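Long-range contacts in diaminopimelate decarboxylase (Helicobacter pylori, PDB 2QGH), which catalyses the PLP-dependent decarboxylation of meso-diaminopimelate to L-lysine, the last step of lysine biosynthesis: residues E81-I92 against I100-G109; I160-G171 against H205-P215. All blocks are in the same frame, centred on the assembly; numbering follows the deposited sequence.

Contact 1 (E81-I92 against I100-G109); sequences ESGADCVSIGEI and IKPYRIVFSG. With PLP (pyridoxal-5'-phosphate), chain B.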
loop_
_atom_site.group_PDB
_atom_site.type_symbol
_atom_site.label_atom_id
_atom_site.label_comp_id
_atom_site.label_asym_id
_atom_site.label_seq_id
_atom_site.Cartn_x
_atom_site.Cartn_y
_atom_site.Cartn_z
ATOM N N GLU A 81 18.362 25.213 -3.147
ATOM C CA GLU A 81 18.974 25.146 -1.824
ATOM C C GLU A 81 18.014 24.681 -0.751
ATOM O O GLU A 81 18.050 25.153 0.382
ATOM C CB GLU A 81 19.562 26.503 -1.429
ATOM C CG GLU A 81 20.753 26.932 -2.262
ATOM C CD GLU A 81 21.555 28.013 -1.572
ATOM O OE1 GLU A 81 20.951 29.048 -1.199
ATOM O OE2 GLU A 81 22.783 27.827 -1.399
ATOM N N SER A 82 17.161 23.738 -1.115
ATOM C CA SER A 82 16.189 23.202 -0.183
ATOM C C SER A 82 16.828 22.254 0.818
ATOM O O SER A 82 17.922 21.738 0.594
ATOM C CB SER A 82 15.094 22.454 -0.935
ATOM O OG SER A 82 14.243 21.793 -0.022
ATOM N N GLY A 83 16.128 22.043 1.926
ATOM C CA GLY A 83 16.598 21.133 2.947
ATOM C C GLY A 83 15.816 19.852 2.771
ATOM O O GLY A 83 15.092 19.708 1.790
ATOM N N ALA A 84 15.946 18.922 3.708
ATOM C CA ALA A 84 15.217 17.662 3.605
ATOM C C ALA A 84 14.828 17.083 4.955
ATOM O O ALA A 84 15.651 16.988 5.858
ATOM C CB ALA A 84 16.049 16.643 2.830
ATOM N N ASP A 85 13.560 16.723 5.097
ATOM C CA ASP A 85 13.084 16.096 6.328
ATOM C C ASP A 85 12.995 14.618 5.967
ATOM O O ASP A 85 12.180 14.221 5.136
ATOM C CB ASP A 85 11.712 16.635 6.725
ATOM C CG ASP A 85 10.989 15.729 7.702
ATOM O OD1 ASP A 85 11.609 15.301 8.702
ATOM O OD2 ASP A 85 9.790 15.449 7.472
ATOM N N CYS A 86 13.865 13.821 6.577
ATOM C CA CYS A 86 13.936 12.392 6.303
ATOM C C CYS A 86 13.465 11.541 7.472
ATOM O O CYS A 86 13.528 11.971 8.628
ATOM C CB CYS A 86 15.373 12.031 5.936
ATOM S SG CYS A 86 16.000 12.998 4.529
ATOM N N VAL A 87 12.993 10.332 7.175
ATOM C CA VAL A 87 12.521 9.438 8.226
ATOM C C VAL A 87 13.198 8.071 8.141
ATOM O O VAL A 87 12.828 7.138 8.853
ATOM C CB VAL A 87 10.961 9.290 8.178
ATOM C CG1 VAL A 87 10.525 8.477 6.935
ATOM C CG2 VAL A 87 10.458 8.657 9.463
ATOM N N SER A 88 14.207 7.961 7.283
ATOM C CA SER A 88 14.936 6.703 7.114
ATOM C C SER A 88 16.281 6.941 6.451
ATOM O O SER A 88 16.484 7.963 5.798
ATOM C CB SER A 88 14.138 5.732 6.242
ATOM O OG SER A 88 14.113 6.173 4.893
ATOM N N ILE A 89 17.202 5.996 6.610
ATOM C CA ILE A 89 18.509 6.132 5.984
ATOM C C ILE A 89 18.289 6.180 4.481
ATOM O O ILE A 89 19.002 6.879 3.763
ATOM C CB ILE A 89 19.464 4.956 6.355
ATOM C CG1 ILE A 89 20.800 5.122 5.621
ATOM C CG2 ILE A 89 18.826 3.621 6.018
ATOM C CD1 ILE A 89 21.502 6.455 5.902
ATOM N N GLY A 90 17.282 5.451 4.009
ATOM C CA GLY A 90 16.975 5.447 2.586
ATOM C C GLY A 90 16.652 6.844 2.067
ATOM O O GLY A 90 17.088 7.227 0.978
ATOM N N GLU A 91 15.889 7.616 2.837
ATOM C CA GLU A 91 15.546 8.970 2.418
ATOM C C GLU A 91 16.749 9.910 2.529
ATOM O O GLU A 91 16.911 10.825 1.720
ATOM C CB GLU A 91 14.374 9.522 3.248
ATOM C CG GLU A 91 13.068 8.788 3.055
ATOM C CD GLU A 91 11.883 9.511 3.686
ATOM O OE1 GLU A 91 12.107 10.334 4.597
ATOM O OE2 GLU A 91 10.728 9.249 3.285
ATOM N N ILE A 92 17.585 9.695 3.538
ATOM C CA ILE A 92 18.763 10.520 3.711
ATOM C C ILE A 92 19.687 10.285 2.514
ATOM O O ILE A 92 20.230 11.237 1.934
ATOM C CB ILE A 92 19.506 10.176 5.026
ATOM C CG1 ILE A 92 18.605 10.480 6.224
ATOM C CG2 ILE A 92 20.805 10.965 5.123
ATOM C CD1 ILE A 92 19.273 10.268 7.565
ATOM N N ILE A 100 21.187 17.570 -2.014
ATOM C CA ILE A 100 20.798 18.342 -0.847
ATOM C C ILE A 100 21.970 18.349 0.127
ATOM O O ILE A 100 22.625 17.330 0.318
ATOM C CB ILE A 100 19.512 17.757 -0.220
ATOM C CG1 ILE A 100 18.329 18.085 -1.143
ATOM C CG2 ILE A 100 19.276 18.329 1.176
ATOM C CD1 ILE A 100 17.036 17.453 -0.757
ATOM N N LYS A 101 22.267 19.511 0.705
ATOM C CA LYS A 101 23.388 19.613 1.638
ATOM C C LYS A 101 23.096 18.860 2.924
ATOM O O LYS A 101 22.002 18.959 3.484
ATOM C CB LYS A 101 23.696 21.078 1.981
ATOM C CG LYS A 101 24.005 21.967 0.795
ATOM C CD LYS A 101 25.227 21.503 0.019
ATOM C CE LYS A 101 25.539 22.486 -1.108
ATOM N NZ LYS A 101 26.733 22.097 -1.913
ATOM N N PRO A 102 24.073 18.082 3.408
ATOM C CA PRO A 102 23.864 17.333 4.646
ATOM C C PRO A 102 23.426 18.211 5.817
ATOM O O PRO A 102 22.589 17.790 6.629
ATOM C CB PRO A 102 25.217 16.652 4.881
ATOM C CG PRO A 102 26.185 17.451 4.049
ATOM C CD PRO A 102 25.392 17.784 2.828
ATOM N N TYR A 103 23.964 19.429 5.897
ATOM C CA TYR A 103 23.613 20.339 6.987
ATOM C C TYR A 103 22.202 20.929 6.882
ATOM O O TYR A 103 21.814 21.772 7.692
ATOM C CB TYR A 103 24.670 21.458 7.143
ATOM C CG TYR A 103 25.079 22.183 5.872
ATOM C CD1 TYR A 103 24.244 23.124 5.274
ATOM C CD2 TYR A 103 26.315 21.925 5.268
ATOM C CE1 TYR A 103 24.626 23.794 4.098
ATOM C CE2 TYR A 103 26.709 22.585 4.094
ATOM C CZ TYR A 103 25.860 23.517 3.516
ATOM O OH TYR A 103 26.242 24.165 2.353
ATOM N N ARG A 104 21.439 20.482 5.887
ATOM C CA ARG A 104 20.061 20.927 5.720
ATOM C C ARG A 104 19.143 19.708 5.829
ATOM O O ARG A 104 17.962 19.768 5.485
ATOM C CB ARG A 104 19.844 21.599 4.356
ATOM C CG ARG A 104 20.630 22.878 4.135
ATOM C CD ARG A 104 19.906 23.821 3.186
ATOM N NE ARG A 104 20.709 25.013 2.922
ATOM C CZ ARG A 104 21.554 25.151 1.904
ATOM N NH1 ARG A 104 21.717 24.173 1.020
ATOM N NH2 ARG A 104 22.258 26.265 1.780
ATOM N N ILE A 105 19.702 18.599 6.305
ATOM C CA ILE A 105 18.961 17.351 6.460
ATOM C C ILE A 105 18.610 17.071 7.914
ATOM O O ILE A 105 19.484 17.035 8.778
ATOM C CB ILE A 105 19.780 16.146 5.916
ATOM C CG1 ILE A 105 19.850 16.216 4.388
ATOM C CG2 ILE A 105 19.146 14.811 6.352
ATOM C CD1 ILE A 105 20.748 15.159 3.774
ATOM N N VAL A 106 17.327 16.873 8.181
ATOM C CA VAL A 106 16.886 16.562 9.531
ATOM C C VAL A 106 16.283 15.157 9.495
ATOM O O VAL A 106 15.581 14.793 8.555
ATOM C CB VAL A 106 15.869 17.608 10.050
ATOM C CG1 VAL A 106 16.548 18.957 10.158
ATOM C CG2 VAL A 106 14.678 17.702 9.121
ATOM N N PHE A 107 16.575 14.373 10.528
ATOM C CA PHE A 107 16.139 12.980 10.608
ATOM C C PHE A 107 15.157 12.723 11.749
ATOM O O PHE A 107 15.530 12.754 12.920
ATOM C CB PHE A 107 17.398 12.115 10.764
ATOM C CG PHE A 107 17.169 10.633 10.682
ATOM C CD1 PHE A 107 15.937 10.100 10.300
ATOM C CD2 PHE A 107 18.217 9.761 10.968
ATOM C CE1 PHE A 107 15.754 8.722 10.204
ATOM C CE2 PHE A 107 18.048 8.379 10.875
ATOM C CZ PHE A 107 16.806 7.858 10.489
ATOM N N SER A 108 13.898 12.486 11.393
ATOM C CA SER A 108 12.847 12.182 12.364
ATOM C C SER A 108 12.615 10.677 12.343
ATOM O O SER A 108 13.233 9.964 11.558
ATOM C CB SER A 108 11.545 12.900 11.997
ATOM O OG SER A 108 11.531 14.232 12.492
ATOM N N GLY A 109 11.729 10.193 13.203
ATOM C CA GLY A 109 11.457 8.771 13.222
ATOM C C GLY A 109 11.423 8.165 14.608
ATOM O O GLY A 109 12.370 8.293 15.396
HETATM N N1 PLP B . 7.297 16.403 9.179
HETATM C C2 PLP B . 6.979 15.250 9.927
HETATM C C2A PLP B . 7.746 14.907 11.143
HETATM C C3 PLP B . 5.902 14.402 9.450
HETATM O O3 PLP B . 5.559 13.250 10.132
HETATM C C4 PLP B . 5.198 14.732 8.292
HETATM C C4A PLP B . 3.957 13.942 8.062
HETATM C C5 PLP B . 5.530 15.873 7.548
HETATM C C6 PLP B . 6.586 16.743 8.020
HETATM C C5A PLP B . 5.046 16.205 6.202
HETATM O O4P PLP B . 3.773 16.801 6.309
HETATM P P PLP B . 3.020 17.218 5.125
HETATM O O1P PLP B . 3.136 16.385 3.812
HETATM O O2P PLP B . 3.533 18.705 4.879
HETATM O O3P PLP B . 1.503 17.177 5.555
HETATM O O HOH W 1 20.536 21.516 0.234
HETATM O O HOH W 2 12.387 16.183 11.170
#

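Contact 2 (I160-G171 against H205-P215); sequences IDAKTHPYISTG and HIGSQLLDLEP. With PLP (pyridoxal-5'-phosphate), chain B; LYS (lysine), chain C.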
loop_
_atom_site.group_PDB
_atom_site.type_symbol
_atom_site.label_atom_id
_atom_site.label_comp_id
_atom_site.label_asym_id
_atom_site.label_seq_id
_atom_site.Cartn_x
_atom_site.Cartn_y
_atom_site.Cartn_z
ATOM N N ILE A 160 -2.391 18.151 21.265
ATOM C CA ILE A 160 -3.386 18.988 20.608
ATOM C C ILE A 160 -3.954 18.285 19.370
ATOM O O ILE A 160 -3.215 17.729 18.556
ATOM C CB ILE A 160 -2.787 20.352 20.186
ATOM C CG1 ILE A 160 -2.257 21.098 21.413
ATOM C CG2 ILE A 160 -3.854 21.196 19.494
ATOM C CD1 ILE A 160 -1.542 22.387 21.081
ATOM N N ASP A 161 -5.278 18.311 19.248
ATOM C CA ASP A 161 -5.983 17.689 18.129
ATOM C C ASP A 161 -5.826 18.560 16.877
ATOM O O ASP A 161 -6.291 19.697 16.840
ATOM C CB ASP A 161 -7.465 17.544 18.497
ATOM C CG ASP A 161 -8.274 16.836 17.431
ATOM O OD1 ASP A 161 -8.685 15.679 17.666
ATOM O OD2 ASP A 161 -8.498 17.438 16.361
ATOM N N ALA A 162 -5.174 18.021 15.851
ATOM C CA ALA A 162 -4.949 18.769 14.614
ATOM C C ALA A 162 -6.210 18.921 13.754
ATOM O O ALA A 162 -6.223 19.683 12.782
ATOM C CB ALA A 162 -3.845 18.102 13.804
ATOM N N LYS A 163 -7.264 18.196 14.116
ATOM C CA LYS A 163 -8.526 18.247 13.387
ATOM C C LYS A 163 -8.379 17.793 11.935
ATOM O O LYS A 163 -8.674 18.545 11.002
ATOM C CB LYS A 163 -9.116 19.666 13.428
ATOM C CG LYS A 163 -9.588 20.119 14.811
ATOM C CD LYS A 163 -10.349 21.439 14.735
ATOM C CE LYS A 163 -11.565 21.314 13.819
ATOM N NZ LYS A 163 -12.385 22.558 13.751
ATOM N N THR A 164 -7.927 16.556 11.756
ATOM C CA THR A 164 -7.743 15.986 10.431
ATOM C C THR A 164 -8.169 14.514 10.457
ATOM O O THR A 164 -8.936 14.099 11.328
ATOM C CB THR A 164 -6.262 16.105 9.997
ATOM O OG1 THR A 164 -6.103 15.616 8.661
ATOM C CG2 THR A 164 -5.366 15.318 10.945
ATOM N N HIS A 165 -7.690 13.730 9.498
ATOM C CA HIS A 165 -8.025 12.308 9.456
ATOM C C HIS A 165 -7.208 11.620 10.557
ATOM O O HIS A 165 -6.023 11.908 10.734
ATOM C CB HIS A 165 -7.683 11.717 8.077
ATOM C CG HIS A 165 -8.139 10.300 7.890
ATOM N ND1 HIS A 165 -7.654 9.252 8.647
ATOM C CD2 HIS A 165 -9.037 9.759 7.032
ATOM C CE1 HIS A 165 -8.235 8.129 8.264
ATOM N NE2 HIS A 165 -9.078 8.409 7.285
ATOM N N PRO A 166 -7.836 10.713 11.320
ATOM C CA PRO A 166 -7.107 10.027 12.392
ATOM C C PRO A 166 -5.770 9.402 11.974
ATOM O O PRO A 166 -4.805 9.431 12.743
ATOM C CB PRO A 166 -8.119 8.986 12.890
ATOM C CG PRO A 166 -9.010 8.754 11.689
ATOM C CD PRO A 166 -9.191 10.152 11.163
ATOM N N TYR A 167 -5.709 8.854 10.762
ATOM C CA TYR A 167 -4.484 8.213 10.275
ATOM C C TYR A 167 -3.298 9.151 10.055
ATOM O O TYR A 167 -2.144 8.721 10.105
ATOM C CB TYR A 167 -4.759 7.441 8.980
ATOM C CG TYR A 167 -5.434 6.097 9.181
ATOM C CD1 TYR A 167 -5.657 5.245 8.099
ATOM C CD2 TYR A 167 -5.860 5.680 10.447
ATOM C CE1 TYR A 167 -6.291 4.017 8.265
ATOM C CE2 TYR A 167 -6.498 4.448 10.625
ATOM C CZ TYR A 167 -6.710 3.624 9.527
ATOM O OH TYR A 167 -7.349 2.414 9.677
ATOM N N ILE A 168 -3.581 10.422 9.800
ATOM C CA ILE A 168 -2.528 11.402 9.580
ATOM C C ILE A 168 -2.575 12.509 10.637
ATOM O O ILE A 168 -2.048 13.601 10.437
ATOM C CB ILE A 168 -2.642 12.036 8.177
ATOM C CG1 ILE A 168 -3.967 12.795 8.057
ATOM C CG2 ILE A 168 -2.549 10.949 7.107
ATOM C CD1 ILE A 168 -4.098 13.604 6.789
ATOM N N SER A 169 -3.236 12.221 11.754
ATOM C CA SER A 169 -3.324 13.164 12.861
ATOM C C SER A 169 -2.295 12.615 13.842
ATOM O O SER A 169 -2.387 11.460 14.256
ATOM C CB SER A 169 -4.719 13.137 13.478
ATOM O OG SER A 169 -4.895 14.220 14.370
ATOM N N THR A 170 -1.316 13.430 14.218
ATOM C CA THR A 170 -0.257 12.940 15.091
ATOM C C THR A 170 0.062 13.771 16.335
ATOM O O THR A 170 0.999 13.447 17.069
ATOM C CB THR A 170 1.051 12.767 14.264
ATOM O OG1 THR A 170 1.453 14.033 13.728
ATOM C CG2 THR A 170 0.825 11.816 13.098
ATOM N N GLY A 171 -0.717 14.822 16.584
ATOM C CA GLY A 171 -0.452 15.685 17.731
ATOM C C GLY A 171 -1.167 15.411 19.043
ATOM O O GLY A 171 -1.017 16.165 20.004
ATOM N N HIS A 205 5.018 18.292 15.369
ATOM C CA HIS A 205 4.264 18.048 14.148
ATOM C C HIS A 205 2.946 17.430 14.591
ATOM O O HIS A 205 2.909 16.263 14.980
ATOM C CB HIS A 205 5.008 17.085 13.226
ATOM C CG HIS A 205 4.290 16.835 11.940
ATOM N ND1 HIS A 205 4.272 17.751 10.911
ATOM C CD2 HIS A 205 3.476 15.823 11.557
ATOM C CE1 HIS A 205 3.477 17.316 9.950
ATOM N NE2 HIS A 205 2.981 16.148 10.317
ATOM N N ILE A 206 1.869 18.211 14.531
ATOM C CA ILE A 206 0.565 17.739 14.992
ATOM C C ILE A 206 -0.354 17.007 14.015
ATOM O O ILE A 206 -1.390 16.475 14.434
ATOM C CB ILE A 206 -0.247 18.897 15.634
ATOM C CG1 ILE A 206 -0.478 20.015 14.619
ATOM C CG2 ILE A 206 0.495 19.436 16.846
ATOM C CD1 ILE A 206 -1.462 21.074 15.080
ATOM N N GLY A 207 0.003 16.968 12.732
ATOM C CA GLY A 207 -0.839 16.276 11.770
ATOM C C GLY A 207 -0.584 16.656 10.323
ATOM O O GLY A 207 0.268 17.496 10.030
ATOM N N SER A 208 -1.334 16.032 9.416
ATOM C CA SER A 208 -1.199 16.290 7.986
ATOM C C SER A 208 -2.533 16.700 7.352
ATOM O O SER A 208 -3.601 16.381 7.873
ATOM C CB SER A 208 -0.658 15.042 7.276
ATOM O OG SER A 208 -0.399 15.305 5.910
ATOM N N GLN A 209 -2.456 17.399 6.223
ATOM C CA GLN A 209 -3.640 17.862 5.506
ATOM C C GLN A 209 -4.516 18.695 6.434
ATOM O O GLN A 209 -5.721 18.488 6.524
ATOM C CB GLN A 209 -4.419 16.659 4.954
ATOM C CG GLN A 209 -5.703 16.985 4.158
ATOM C CD GLN A 209 -5.488 17.996 3.045
ATOM O OE1 GLN A 209 -4.442 18.018 2.403
ATOM N NE2 GLN A 209 -6.490 18.831 2.803
ATOM N N LEU A 210 -3.892 19.648 7.121
ATOM C CA LEU A 210 -4.595 20.518 8.059
ATOM C C LEU A 210 -5.191 21.732 7.353
ATOM O O LEU A 210 -4.501 22.419 6.600
ATOM C CB LEU A 210 -3.637 20.990 9.155
ATOM C CG LEU A 210 -2.864 19.905 9.905
ATOM C CD1 LEU A 210 -2.113 20.534 11.062
ATOM C CD2 LEU A 210 -3.821 18.844 10.415
ATOM N N LEU A 211 -6.471 21.993 7.598
ATOM C CA LEU A 211 -7.144 23.130 6.981
ATOM C C LEU A 211 -7.403 24.245 7.994
ATOM O O LEU A 211 -7.716 25.375 7.613
ATOM C CB LEU A 211 -8.467 22.699 6.345
ATOM C CG LEU A 211 -8.481 21.818 5.084
ATOM C CD1 LEU A 211 -7.658 22.450 3.973
ATOM C CD2 LEU A 211 -7.956 20.449 5.420
ATOM N N ASP A 212 -7.280 23.931 9.280
ATOM C CA ASP A 212 -7.500 24.936 10.314
ATOM C C ASP A 212 -6.162 25.371 10.924
ATOM O O ASP A 212 -5.401 24.547 11.433
ATOM C CB ASP A 212 -8.427 24.384 11.401
ATOM C CG ASP A 212 -8.824 25.440 12.424
ATOM O OD1 ASP A 212 -9.474 25.085 13.430
ATOM O OD2 ASP A 212 -8.489 26.629 12.222
ATOM N N LEU A 213 -5.885 26.673 10.871
ATOM C CA LEU A 213 -4.637 27.225 11.397
ATOM C C LEU A 213 -4.581 27.390 12.916
ATOM O O LEU A 213 -3.517 27.649 13.463
ATOM C CB LEU A 213 -4.352 28.578 10.734
ATOM C CG LEU A 213 -3.121 29.356 11.212
ATOM C CD1 LEU A 213 -1.864 28.574 10.871
ATOM C CD2 LEU A 213 -3.084 30.727 10.557
ATOM N N GLU A 214 -5.710 27.243 13.602
ATOM C CA GLU A 214 -5.718 27.399 15.059
ATOM C C GLU A 214 -4.915 26.344 15.804
ATOM O O GLU A 214 -4.123 26.678 16.686
ATOM C CB GLU A 214 -7.149 27.427 15.610
ATOM C CG GLU A 214 -7.906 28.708 15.301
ATOM C CD GLU A 214 -9.189 28.855 16.110
ATOM O OE1 GLU A 214 -9.950 29.811 15.843
ATOM O OE2 GLU A 214 -9.439 28.024 17.013
ATOM N N PRO A 215 -5.102 25.056 15.469
ATOM C CA PRO A 215 -4.341 24.021 16.175
ATOM C C PRO A 215 -2.828 24.203 16.039
ATOM O O PRO A 215 -2.079 23.981 16.989
ATOM C CB PRO A 215 -4.840 22.729 15.534
ATOM C CG PRO A 215 -6.239 23.063 15.166
ATOM C CD PRO A 215 -6.086 24.443 14.564
HETATM N N1 PLP B . 7.297 16.403 9.179
HETATM C C2 PLP B . 6.979 15.250 9.927
HETATM C C2A PLP B . 7.746 14.907 11.143
HETATM C C3 PLP B . 5.902 14.402 9.450
HETATM O O3 PLP B . 5.559 13.250 10.132
HETATM C C4 PLP B . 5.198 14.732 8.292
HETATM C C4A PLP B . 3.957 13.942 8.062
HETATM C C5 PLP B . 5.530 15.873 7.548
HETATM C C6 PLP B . 6.586 16.743 8.020
HETATM C C5A PLP B . 5.046 16.205 6.202
HETATM O O4P PLP B . 3.773 16.801 6.309
HETATM P P PLP B . 3.020 17.218 5.125
HETATM O O1P PLP B . 3.136 16.385 3.812
HETATM O O2P PLP B . 3.533 18.705 4.879
HETATM O O3P PLP B . 1.503 17.177 5.555
HETATM N N LYS C . 0.376 9.290 3.807
HETATM C CA LYS C . -0.591 10.320 4.299
HETATM C C LYS C . -1.499 10.785 3.160
HETATM O O LYS C . -1.486 10.112 2.110
HETATM C CB LYS C . 0.175 11.514 4.898
HETATM C CG LYS C . 0.960 11.154 6.151
HETATM C CD LYS C . 1.983 12.210 6.524
HETATM C CE LYS C . 2.717 11.795 7.798
HETATM N NZ LYS C . 3.874 12.676 8.174
HETATM O OXT LYS C . -2.207 11.804 3.324
HETATM O O HOH W 3 -3.393 15.843 16.608
#

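Contact 1 (E81-I92 against I100-G109)
Val106 O takes the N-H of Cys86 at 2.8 Å, and the CA-H of Asp85 makes a weaker C-H...O contact with the same oxygen. Val106 N in turn donates to Ala84 O at 2.9 Å. With Ala84 N to Arg104 O and Ser108 N to Cys86 O, these bonds zip strands 83-86 and 105-107 together in parallel.

The carboxylate of Asp85 reaches the cofactor. Its OD2 lies 3.2 Å from PLP N1 and also forms a salt bridge with Lys66. A water joins Asp85 OD1 to Ser108 OG. Cys86 and Phe107 lie on the other face of the sheet. With CG anti to the backbone N (chi1 -172°), Phe107 lays its ring edge against Val87 C and one face against Ile92 CD1. This methyl makes a CH-pi contact, 3.6 Å from Phe107 CD2.

At the other end Glu81 OE2 makes a salt bridge to Arg104 NH2 at 3.6 Å, with the two planes 58° apart. Glu81 O lies over one face of the guanidinium.

The contact joins the two strands of a beta-alpha-beta unit of the eight-stranded barrel, with helix 89-97 as the crossover. Strands 59-64 and 127-130 flank the pair, and helix 114-122 packs against Phe107.

Contact 2 (I160-G171 against H205-P215)
Ile168 packs on Ser208 with one branch and on the bound lysine with the other. Its CB touches Ser208 CB at 3.7 Å. CG1 lies between the backbone N and the carbonyl carbon (chi1 63°) and runs over Ser208 O. CG2 turns to the ligand and meets lysine CA at 3.5 Å. The tip, CD1, lies against Ser208 O and packs on Gln209 CB.

Ser208 O also accepts from Thr164 OG1 at 2.7 Å, nearly in line with the carbonyl. Ser208 N donates to Ile168 O at 2.7 Å. Ser208 OG donates to the phosphate oxygen O3P of PLP at 2.7 Å and also bonds Arg282.

Both segments follow strands of the PLP-binding barrel. Segment 160-171 lies in the loop after strand 150-155. Segment 205-215 comes just after strand 197-203 and runs into helix 213-232. Loops at the C-terminal ends of the strands line the cofactor side of the active site, as in other alpha/beta barrels. The His205 ring lies over the cofactor, with PLP C3 3.4 Å above one face and Gly207 N over the opposite face. Its ND1 bonds Gly244 N. Thr170 OG1 donates to His205 O from above the carbonyl plane.

Ile206 O is gripped by Thr170 N, by a weak bond from Gly171 N and by a water. That water also bonds Ile160 O, Ala162 N and Ser169 OG. Farther out, Ala162 CB packs tightly on Leu210 CD2 at 3.5 Å, and Pro215 CB rests on Asp161 O. A long salt bridge joins Lys163 NZ to Asp212 OD1.

Overall arrangement
Both contacts belong to the eight-stranded parallel barrel of the pyridoxal-binding domain. They follow one another along the chain, contact 1 closing before contact 2 opens. Contact 1 pairs the second and third strands, 83-86 and 105-107. Contact 2 joins loops that follow the fifth and sixth strands, 150-155 and 197-203. Their centres lie 23 Å apart, and their nearest atoms come within about 7 Å without touching. PLP bridges this gap: contact 1 meets its pyridine nitrogen, while contact 2 meets its ring face and phosphate and also touches the bound lysine. Both also touch the second subunit, which supplies Glu350 to the bound lysine, so the active site lies at the dimer interface.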